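Local coordinates for Lactamase_B domain-containing protein (Pontibacter korlensis, PDB 6XFR), which probably hydrolyses the beta-lactam ring of antibiotics to a substituted beta-amino acid as a zinc-dependent class B1 metallo-beta-lactamase, at residues G129-V134 / Y149-K154; A44-T49 / Q69-C74; V38-G43 / F125-Q130; V97-L102 / D116-T121. All coordinates share one frame; numbering follows the deposited sequence.

Interaction 1: residues G129-V134 / Y149-K154. With ZN (zinc ion), chain T; EPE (4-(2-hydroxyethyl)-1-piperazine ethanesulfonic acid), chain M.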
# COMPACT_ATOMS: atom_id res chain seq x y z
N GLY B 129 13.94 -16.99 11.73
CA GLY B 129 12.55 -17.09 12.09
C GLY B 129 11.58 -16.77 10.97
O GLY B 129 10.37 -16.92 11.15
N GLN B 130 12.07 -16.32 9.84
CA GLN B 130 11.23 -15.86 8.75
C GLN B 130 11.20 -16.92 7.66
O GLN B 130 12.26 -17.36 7.20
CB GLN B 130 11.78 -14.55 8.20
CG GLN B 130 11.01 -14.04 7.00
CD GLN B 130 9.70 -13.38 7.37
OE1 GLN B 130 9.65 -12.48 8.21
NE2 GLN B 130 8.64 -13.80 6.74
N GLN B 131 10.01 -17.33 7.24
CA GLN B 131 9.92 -18.31 6.18
C GLN B 131 9.46 -17.68 4.87
O GLN B 131 8.65 -16.76 4.86
CB GLN B 131 9.04 -19.51 6.58
CG GLN B 131 7.67 -19.29 7.06
CD GLN B 131 6.88 -20.61 7.08
OE1 GLN B 131 7.42 -21.67 6.69
NE2 GLN B 131 5.58 -20.55 7.49
N LEU B 132 10.05 -18.13 3.78
CA LEU B 132 9.80 -17.63 2.45
C LEU B 132 9.57 -18.81 1.52
O LEU B 132 10.21 -19.86 1.66
CB LEU B 132 10.99 -16.80 1.93
CG LEU B 132 11.47 -15.55 2.69
CD1 LEU B 132 12.44 -15.91 3.82
CD2 LEU B 132 12.09 -14.52 1.74
N GLU B 133 8.67 -18.63 0.58
CA GLU B 133 8.38 -19.61 -0.45
C GLU B 133 8.67 -18.96 -1.79
O GLU B 133 8.39 -17.78 -1.98
CB GLU B 133 6.93 -20.05 -0.39
CG GLU B 133 6.60 -20.66 0.96
CD GLU B 133 5.12 -21.02 1.13
OE1 GLU B 133 4.30 -20.68 0.25
OE2 GLU B 133 4.80 -21.67 2.16
N VAL B 134 9.33 -19.69 -2.67
CA VAL B 134 9.52 -19.21 -4.02
C VAL B 134 8.77 -20.15 -4.94
O VAL B 134 8.74 -21.36 -4.70
CB VAL B 134 11.01 -19.06 -4.37
CG1 VAL B 134 11.19 -18.24 -5.65
CG2 VAL B 134 11.68 -18.33 -3.24
N TYR B 149 6.30 -15.73 -1.65
CA TYR B 149 5.21 -15.61 -0.70
C TYR B 149 5.80 -15.67 0.69
O TYR B 149 6.72 -16.46 0.94
CB TYR B 149 4.15 -16.71 -0.88
CG TYR B 149 2.86 -16.48 -0.06
CD1 TYR B 149 2.08 -15.31 -0.21
CD2 TYR B 149 2.41 -17.46 0.86
CE1 TYR B 149 0.91 -15.11 0.51
CE2 TYR B 149 1.23 -17.27 1.59
CZ TYR B 149 0.50 -16.08 1.40
OH TYR B 149 -0.64 -15.90 2.12
N LEU B 150 5.35 -14.75 1.54
CA LEU B 150 5.57 -14.82 2.98
C LEU B 150 4.28 -15.37 3.59
O LEU B 150 3.28 -14.63 3.69
CB LEU B 150 5.90 -13.43 3.55
CG LEU B 150 6.86 -12.50 2.78
CD1 LEU B 150 7.34 -11.31 3.58
CD2 LEU B 150 8.06 -13.28 2.29
N PRO B 151 4.22 -16.66 3.95
CA PRO B 151 2.98 -17.21 4.53
C PRO B 151 2.64 -16.68 5.93
O PRO B 151 1.47 -16.76 6.33
CB PRO B 151 3.24 -18.73 4.56
CG PRO B 151 4.72 -18.90 4.46
CD PRO B 151 5.19 -17.74 3.64
N GLN B 152 3.61 -16.18 6.70
CA GLN B 152 3.29 -15.63 8.02
C GLN B 152 2.64 -14.25 7.89
O GLN B 152 1.56 -14.01 8.43
CB GLN B 152 4.55 -15.59 8.90
CG GLN B 152 5.26 -16.97 9.09
CD GLN B 152 6.79 -16.92 9.43
OE1 GLN B 152 7.60 -16.30 8.72
NE2 GLN B 152 7.18 -17.62 10.50
N GLN B 153 3.23 -13.35 7.11
CA GLN B 153 2.62 -12.05 6.90
C GLN B 153 1.54 -12.07 5.82
O GLN B 153 0.81 -11.08 5.68
CB GLN B 153 3.70 -11.02 6.55
CG GLN B 153 4.72 -10.74 7.63
CD GLN B 153 5.96 -11.65 7.54
OE1 GLN B 153 5.89 -12.76 7.03
NE2 GLN B 153 7.10 -11.16 8.06
N LYS B 154 1.39 -13.20 5.12
CA LYS B 154 0.48 -13.36 3.97
C LYS B 154 0.67 -12.26 2.93
O LYS B 154 -0.29 -11.64 2.45
CB LYS B 154 -0.98 -13.45 4.44
CG LYS B 154 -1.20 -14.48 5.54
CD LYS B 154 -2.40 -15.33 5.25
CE LYS B 154 -2.47 -16.49 6.20
NZ LYS B 154 -3.45 -16.16 7.27
ZN ZN T . 6.35 -16.05 5.68
N1 EPE M . 0.38 -21.92 1.47
C2 EPE M . 0.95 -21.73 0.12
C3 EPE M . 1.71 -22.96 -0.37
N4 EPE M . 2.64 -23.47 0.62
C5 EPE M . 2.19 -23.47 2.01
C6 EPE M . 1.46 -22.19 2.42
C7 EPE M . 3.62 -24.47 0.21
C8 EPE M . 4.87 -24.44 1.08
O8 EPE M . 5.72 -25.56 0.85
C9 EPE M . -0.23 -20.63 1.83
C10 EPE M . -1.75 -20.67 1.88
S EPE M . -2.47 -19.03 2.16
O1S EPE M . -1.66 -18.15 3.03
O2S EPE M . -3.75 -19.25 2.82
O3S EPE M . -2.71 -18.42 0.85

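Interaction 2: residues A44-T49 / Q69-C74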
# COMPACT_ATOMS: atom_id res chain seq x y z
N ALA B 44 19.18 -9.90 6.69
CA ALA B 44 18.14 -9.38 5.81
C ALA B 44 18.09 -10.17 4.51
O ALA B 44 19.11 -10.68 4.03
CB ALA B 44 18.35 -7.88 5.52
N VAL B 45 16.89 -10.29 3.98
CA VAL B 45 16.68 -10.93 2.69
C VAL B 45 16.26 -9.87 1.69
O VAL B 45 15.47 -8.98 2.00
CB VAL B 45 15.66 -12.06 2.75
CG1 VAL B 45 15.28 -12.47 1.34
CG2 VAL B 45 16.26 -13.18 3.51
N LEU B 46 16.82 -9.99 0.50
CA LEU B 46 16.62 -9.06 -0.60
C LEU B 46 15.83 -9.80 -1.66
O LEU B 46 16.24 -10.86 -2.12
CB LEU B 46 17.97 -8.61 -1.15
CG LEU B 46 18.02 -7.22 -1.73
CD1 LEU B 46 17.23 -6.32 -0.80
CD2 LEU B 46 19.46 -6.85 -1.78
N ILE B 47 14.64 -9.31 -1.97
CA ILE B 47 13.86 -9.82 -3.08
C ILE B 47 13.91 -8.74 -4.16
O ILE B 47 13.27 -7.69 -4.02
CB ILE B 47 12.42 -10.18 -2.68
CG1 ILE B 47 12.44 -11.13 -1.49
CG2 ILE B 47 11.69 -10.81 -3.86
CD1 ILE B 47 13.19 -12.37 -1.73
N ASP B 48 14.66 -9.03 -5.23
CA ASP B 48 15.00 -8.09 -6.28
C ASP B 48 16.14 -7.15 -5.88
O ASP B 48 16.25 -6.75 -4.71
CB ASP B 48 13.80 -7.24 -6.70
CG ASP B 48 12.89 -7.98 -7.64
OD1 ASP B 48 11.84 -7.40 -8.00
OD2 ASP B 48 13.22 -9.14 -7.99
N THR B 49 16.98 -6.82 -6.85
CA THR B 49 17.98 -5.79 -6.70
C THR B 49 17.33 -4.46 -7.07
O THR B 49 16.21 -4.41 -7.57
CB THR B 49 19.17 -6.09 -7.61
OG1 THR B 49 18.71 -6.15 -8.97
CG2 THR B 49 19.83 -7.41 -7.23
N GLN B 69 22.15 -4.65 9.75
CA GLN B 69 22.44 -6.08 9.64
C GLN B 69 22.86 -6.41 8.20
O GLN B 69 22.51 -5.67 7.27
CB GLN B 69 21.25 -6.95 10.06
CG GLN B 69 20.12 -7.08 9.04
CD GLN B 69 18.79 -7.54 9.64
OE1 GLN B 69 17.72 -7.23 9.10
NE2 GLN B 69 18.84 -8.30 10.74
N PRO B 70 23.65 -7.47 8.00
CA PRO B 70 24.02 -7.85 6.64
C PRO B 70 22.88 -8.50 5.87
O PRO B 70 21.96 -9.09 6.44
CB PRO B 70 25.18 -8.84 6.85
CG PRO B 70 24.98 -9.37 8.20
CD PRO B 70 24.41 -8.23 9.00
N VAL B 71 22.99 -8.41 4.54
CA VAL B 71 22.07 -9.07 3.61
C VAL B 71 22.57 -10.50 3.44
O VAL B 71 23.69 -10.71 2.99
CB VAL B 71 22.00 -8.35 2.25
CG1 VAL B 71 21.02 -9.04 1.29
CG2 VAL B 71 21.64 -6.89 2.40
N LYS B 72 21.75 -11.47 3.82
CA LYS B 72 22.21 -12.85 3.75
C LYS B 72 22.11 -13.38 2.33
O LYS B 72 22.93 -14.21 1.92
CB LYS B 72 21.39 -13.74 4.69
CG LYS B 72 21.58 -13.43 6.18
CD LYS B 72 22.99 -12.92 6.44
CE LYS B 72 23.60 -13.69 7.58
NZ LYS B 72 25.08 -13.76 7.39
N VAL B 73 21.13 -12.91 1.56
CA VAL B 73 20.84 -13.51 0.27
C VAL B 73 19.97 -12.55 -0.53
O VAL B 73 19.20 -11.76 0.02
CB VAL B 73 20.15 -14.88 0.45
CG1 VAL B 73 18.67 -14.66 0.82
CG2 VAL B 73 20.26 -15.72 -0.80
N CYS B 74 20.05 -12.65 -1.84
CA CYS B 74 19.24 -11.84 -2.71
C CYS B 74 18.62 -12.74 -3.76
O CYS B 74 19.30 -13.59 -4.36
CB CYS B 74 20.11 -10.76 -3.36
SG CYS B 74 19.44 -9.92 -4.81

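Interaction 3: residues V38-G43 / F125-Q130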
# COMPACT_ATOMS: atom_id res chain seq x y z
N VAL B 38 13.24 -7.96 3.65
CA VAL B 38 12.71 -8.64 4.83
C VAL B 38 13.80 -8.74 5.89
O VAL B 38 14.90 -9.25 5.63
CB VAL B 38 12.11 -10.00 4.46
CG1 VAL B 38 11.49 -10.63 5.69
CG2 VAL B 38 11.03 -9.75 3.42
N SER B 39 13.47 -8.26 7.08
CA SER B 39 14.38 -8.30 8.22
C SER B 39 14.09 -9.54 9.05
O SER B 39 12.93 -9.88 9.28
CB SER B 39 14.24 -7.03 9.07
OG SER B 39 15.31 -6.95 10.01
N THR B 40 15.14 -10.25 9.44
CA THR B 40 15.00 -11.46 10.25
C THR B 40 15.93 -11.32 11.44
O THR B 40 16.70 -10.36 11.54
CB THR B 40 15.28 -12.77 9.47
OG1 THR B 40 16.68 -13.04 9.44
CG2 THR B 40 14.78 -12.71 8.04
N LYS B 41 15.81 -12.27 12.36
CA LYS B 41 16.68 -12.22 13.51
C LYS B 41 18.12 -12.49 13.14
O LYS B 41 19.00 -12.22 13.95
CB LYS B 41 16.25 -13.25 14.56
CG LYS B 41 14.90 -12.93 15.21
CD LYS B 41 14.36 -14.07 16.07
CE LYS B 41 12.95 -14.44 15.62
NZ LYS B 41 12.11 -13.22 15.40
N GLU B 42 18.39 -12.93 11.91
CA GLU B 42 19.72 -13.41 11.54
C GLU B 42 20.23 -12.78 10.25
O GLU B 42 21.13 -13.34 9.63
CB GLU B 42 19.75 -14.94 11.39
CG GLU B 42 19.82 -15.68 12.71
CD GLU B 42 20.71 -14.97 13.73
OE1 GLU B 42 21.90 -14.73 13.44
OE2 GLU B 42 20.23 -14.67 14.84
N GLY B 43 19.68 -11.65 9.83
CA GLY B 43 20.09 -11.00 8.61
C GLY B 43 18.88 -10.63 7.77
O GLY B 43 17.74 -11.00 8.05
N PHE B 125 12.04 -21.96 2.36
CA PHE B 125 13.18 -21.93 3.27
C PHE B 125 12.97 -20.89 4.36
O PHE B 125 12.06 -20.05 4.30
CB PHE B 125 14.48 -21.64 2.52
CG PHE B 125 14.52 -20.27 1.97
CD1 PHE B 125 15.21 -19.27 2.63
CD2 PHE B 125 13.88 -19.97 0.80
CE1 PHE B 125 15.26 -18.00 2.10
CE2 PHE B 125 13.92 -18.71 0.28
CZ PHE B 125 14.61 -17.72 0.93
N ALA B 126 13.81 -20.98 5.39
CA ALA B 126 13.67 -20.05 6.49
C ALA B 126 15.02 -19.52 6.92
O ALA B 126 16.00 -20.26 7.02
CB ALA B 126 12.92 -20.70 7.66
N ILE B 127 15.04 -18.22 7.22
CA ILE B 127 16.17 -17.52 7.81
C ILE B 127 15.67 -16.63 8.94
O ILE B 127 14.73 -15.85 8.75
CB ILE B 127 16.91 -16.68 6.76
CG1 ILE B 127 17.40 -17.56 5.61
CG2 ILE B 127 18.05 -15.94 7.40
CD1 ILE B 127 18.05 -16.74 4.48
N GLY B 128 16.30 -16.72 10.10
CA GLY B 128 16.02 -15.84 11.23
C GLY B 128 14.59 -15.83 11.70
O GLY B 128 14.07 -14.77 12.07
N GLY B 129 13.94 -16.99 11.73
CA GLY B 129 12.55 -17.09 12.09
C GLY B 129 11.58 -16.77 10.97
O GLY B 129 10.37 -16.92 11.15
N GLN B 130 12.07 -16.32 9.84
CA GLN B 130 11.23 -15.86 8.75
C GLN B 130 11.20 -16.92 7.66
O GLN B 130 12.26 -17.36 7.20
CB GLN B 130 11.78 -14.55 8.20
CG GLN B 130 11.01 -14.04 7.00
CD GLN B 130 9.70 -13.38 7.37
OE1 GLN B 130 9.65 -12.48 8.21
NE2 GLN B 130 8.64 -13.80 6.74

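Interaction 4: residues V97-L102 / D116-T121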
# COMPACT_ATOMS: atom_id res chain seq x y z
N VAL B 97 23.68 -14.25 -4.59
CA VAL B 97 22.50 -14.10 -5.45
C VAL B 97 22.06 -15.49 -5.88
O VAL B 97 22.89 -16.32 -6.28
CB VAL B 97 22.80 -13.24 -6.68
CG1 VAL B 97 21.53 -13.09 -7.49
CG2 VAL B 97 23.39 -11.89 -6.30
N VAL B 98 20.76 -15.73 -5.82
CA VAL B 98 20.21 -17.06 -6.02
C VAL B 98 18.98 -16.95 -6.90
O VAL B 98 18.08 -16.15 -6.62
CB VAL B 98 19.85 -17.71 -4.67
CG1 VAL B 98 19.16 -19.05 -4.86
CG2 VAL B 98 21.11 -17.87 -3.81
N THR B 99 18.91 -17.79 -7.94
CA THR B 99 17.82 -17.68 -8.91
C THR B 99 17.33 -19.09 -9.28
O THR B 99 17.88 -20.10 -8.84
CB THR B 99 18.25 -16.86 -10.14
OG1 THR B 99 19.10 -17.63 -10.99
CG2 THR B 99 19.02 -15.61 -9.75
N SER B 100 16.27 -19.14 -10.06
CA SER B 100 15.89 -20.40 -10.68
C SER B 100 16.92 -20.78 -11.75
O SER B 100 17.73 -19.95 -12.18
CB SER B 100 14.49 -20.29 -11.29
OG SER B 100 14.47 -19.48 -12.46
N GLU B 101 16.91 -22.06 -12.13
CA GLU B 101 17.82 -22.54 -13.16
C GLU B 101 17.61 -21.78 -14.46
O GLU B 101 18.58 -21.30 -15.07
CB GLU B 101 17.62 -24.03 -13.42
CG GLU B 101 18.80 -24.88 -13.11
CD GLU B 101 18.63 -26.34 -13.58
OE1 GLU B 101 18.41 -26.57 -14.80
OE2 GLU B 101 18.74 -27.27 -12.74
N LEU B 102 16.36 -21.61 -14.88
CA LEU B 102 16.17 -20.97 -16.18
C LEU B 102 16.40 -19.47 -16.10
O LEU B 102 16.85 -18.87 -17.09
CB LEU B 102 14.79 -21.27 -16.76
CG LEU B 102 14.57 -20.49 -18.06
CD1 LEU B 102 15.68 -20.75 -19.06
CD2 LEU B 102 13.23 -20.82 -18.71
N ASP B 116 25.06 -17.11 -8.06
CA ASP B 116 25.95 -17.95 -7.27
C ASP B 116 25.37 -19.34 -7.01
O ASP B 116 26.12 -20.30 -6.84
CB ASP B 116 26.27 -17.27 -5.92
CG ASP B 116 26.90 -15.89 -6.08
OD1 ASP B 116 26.25 -14.89 -5.69
OD2 ASP B 116 28.03 -15.78 -6.63
N VAL B 117 24.05 -19.47 -6.93
CA VAL B 117 23.40 -20.76 -6.78
C VAL B 117 22.12 -20.70 -7.58
O VAL B 117 21.50 -19.64 -7.70
CB VAL B 117 23.09 -21.14 -5.32
CG1 VAL B 117 22.43 -22.51 -5.26
CG2 VAL B 117 24.36 -21.14 -4.52
N THR B 118 21.74 -21.83 -8.15
CA THR B 118 20.43 -21.93 -8.78
C THR B 118 19.64 -23.06 -8.13
O THR B 118 20.20 -23.98 -7.54
CB THR B 118 20.54 -22.17 -10.29
OG1 THR B 118 21.46 -23.23 -10.54
CG2 THR B 118 21.02 -20.91 -10.99
N PHE B 119 18.32 -22.93 -8.22
CA PHE B 119 17.40 -23.95 -7.75
C PHE B 119 16.51 -24.36 -8.91
O PHE B 119 16.04 -23.51 -9.67
CB PHE B 119 16.58 -23.42 -6.59
CG PHE B 119 17.38 -23.27 -5.34
CD1 PHE B 119 18.21 -22.17 -5.17
CD2 PHE B 119 17.36 -24.26 -4.37
CE1 PHE B 119 18.99 -22.04 -4.02
CE2 PHE B 119 18.13 -24.15 -3.23
CZ PHE B 119 18.95 -23.04 -3.05
N ALA B 120 16.31 -25.68 -9.06
CA ALA B 120 15.41 -26.21 -10.07
C ALA B 120 14.04 -26.58 -9.53
O ALA B 120 13.18 -27.02 -10.30
CB ALA B 120 16.03 -27.44 -10.71
N THR B 121 13.82 -26.45 -8.22
CA THR B 121 12.59 -26.85 -7.54
C THR B 121 11.92 -25.67 -6.84
O THR B 121 12.60 -24.72 -6.41
CB THR B 121 12.87 -28.00 -6.52
OG1 THR B 121 14.05 -27.73 -5.74
CG2 THR B 121 13.02 -29.31 -7.24

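Interaction 1: residues G129-V134 / Y149-K154
Gly-129 opens the contact with its carbonyl O, which takes a weak hydrogen bond of 3.3 Å from NE2 of Gln-152. Gln-130, with CG anti to the backbone N (chi1 176°) and the chain bent at chi2, meets Gln-153 tip to tip. Their amides, with planes 20° apart, exchange two bonds, Gln-153 NE2 to Gln-130 OE1 at 2.9 Å and Gln-130 NE2 to Gln-153 OE1 at 3.0 Å; each lands on an in-plane lone pair, and together they fix the rotation of both amides. Gln-131 works through its backbone: its N makes a nearly straight bond of 3.0 Å to Gln-152 OE1, arriving above that amide's plane, and its O binds a zinc ion at 2.5 Å, in a site that Pro-151 and Gln-152 help to line. Leu-132 lies beside Leu-150, CG to CD2 at 4.1 Å. Glu-133 then forms an antiparallel hydrogen-bonded pair with Tyr-149. Their side chains share one sheet face, where Glu-133 OE1 sits at the edge of the Tyr-149 ring. Both contact a bound HEPES buffer molecule: its N4 makes weak bonds to the two carboxylate oxygens, while Tyr-149 OH donates to sulfonate O1S at 2.6 Å. The hairpin of strands 130-135 and 147-150 lies between strands 123-127 and 155-159 in its sheet, with Leu-150 against Val-38 of strand 30-40.

Interaction 2: residues A44-T49 / Q69-C74
Ala-44 to Leu-46 runs parallel to Val-71 to Cys-74, the short strand axes 4.8 Å apart and inclined by 23°, as neighbouring strands of a beta-alpha-beta unit whose connection is helix 53-67. Three backbone bonds join them: Ala-44 N to Pro-70 O, Lys-72 N to Ala-44 O at 2.8 Å, and Leu-46 N to Val-73 O at 3.0 Å. Between the pairs Ala-44/Val-71 and Leu-46/Cys-74, Lys-72 and Val-73 stand against the single Val-45, a beta bulge with Lys-72 in a helical conformation. On one face, Leu-46 CB touches both Val-71 CG1 (3.9 Å) and Cys-74 CB (3.8 Å); helix 53-67 covers this side, with Leu-60 and Ile-63 on Val-71. On the other face, Val-45 and Val-73 lie side by side. CG1 of Val-73 falls between its own backbone N and carbonyl carbon (chi1 77°) and touches Val-45 CG2 at 3.9 Å. At the start of the pairing, the Gln-69 amide passes Ala-44 CB and is held by Ser-39 OG and Thr-40 O. Beyond the strand, Asp-48 forms a salt bridge with Lys-83, its side chain about 6 Å from that of the zinc ligand His-78. Thr-49 turns OG1 to the backbone N of Gly-86, while its methyl CG2 packs on Cys-74 SG at 3.5 Å.

Interaction 3: residues V38-G43 / F125-Q130
Thr-40 sets its side chain against the turn around Gly-128. CB and methyl CG2 both lie 3.2 Å from Ile-127 O, and at the branch the two tips part. CG2, anti to the carbonyl carbon, also packs on Gln-130 CB at 3.5 Å, the two side chains crossing at about a right angle. OG1, placed between the backbone N and the carbonyl carbon (chi1 83°), comes to 3.4 Å from Gly-128 CA, which carries no side chain to hold it off. The same hydroxyl is gripped twice within its own loop: it accepts from Glu-42 N at 3.0 Å, an ST turn, and donates to Gly-43 O at 2.7 Å, so it helps tie up the type I turn from Thr-40 to Gly-43. A single hydrogen bond crosses the contact, from Lys-41 N to Gly-128 O at 3.1 Å, nearly straight and on an in-plane lone pair; CB and CG of Lys-41 lie over the same oxygen. Deeper in, Val-38 CG1 touches Gln-130 at CG, CD and OE1, the last at 3.6 Å, beside the amide that Gln-153 holds. Gly-128 and Gly-129, both at positive phi, form the type I' turn linking strands 123-127 and 130-135. The other turn links strands 30-40 and 43-47, so the contact joins two hairpin ends, one from each of the two mixed sheets of the metallo-beta-lactamase fold.

Interaction 4: residues V97-L102 / D116-T121
Asp-116 turns CG anti to its own carbonyl carbon, beside the backbone N (chi1 -58°), which sets CG on the side of Val-97, just before the facing strand; OD1 accepts from Val-97 N at 2.9 Å on its anti lone pair. Gln-91 NE2 is a second donor to OD1, and the return bond runs from Asp-116 N to Val-97 O. Thr-99 has OG1 between the backbone N and the carbonyl carbon (chi1 76°), from where it donates to Ser-100 O at 2.9 Å and lies 3.8 Å from Thr-118 CG2. The backbones then pair in parallel, the short strand axes 4.7 Å apart and 33° askew, through Thr-99 N to Val-117 O at 3.2 Å and Phe-119 N to Thr-99 O at 2.9 Å. Val-98 and Val-117 lie side by side on one face, while Thr-99 and Thr-118 share the other, against Ala-104. Where the first strand ends, Ser-100 takes the N-cap position, with OG bonded to Thr-103 OG1. Glu-101 N reaches Phe-119 O at 3.0 Å, from above the carbonyl plane, the last backbone bond of the pairing, made by the first residue of the helix; the acid's OE2 ends near Ala-120 CB. Strand 98-100, helix 101-109 and strand 117-119 thus form a small beta-alpha-beta unit of the class B metallo-beta-lactamase fold.

In the fold
All four contacts lie within the metallo-beta-lactamase fold, whose two mixed sheets face each other. Interaction 2 belongs to one sheet and interaction 1 to the other, their centres 14 Å apart, and Leu-132 packs on Val-45 and Ile-47 between them. Interaction 3 bridges the sheets, its centre about 10 Å from theirs; it shares Gly-129 and Gln-130 with interaction 1, and Val-38 pairs with Val-45 of interaction 2. Along the chain it spans residues 38 to 130, enclosing interactions 2 and 4. Interaction 4, its centre about 15 Å from that of interaction 2, joins it where Val-98 N meets Cys-74 O. Strand 71-75 leads on to the zinc ligands His-78, His-80 and Asp-82.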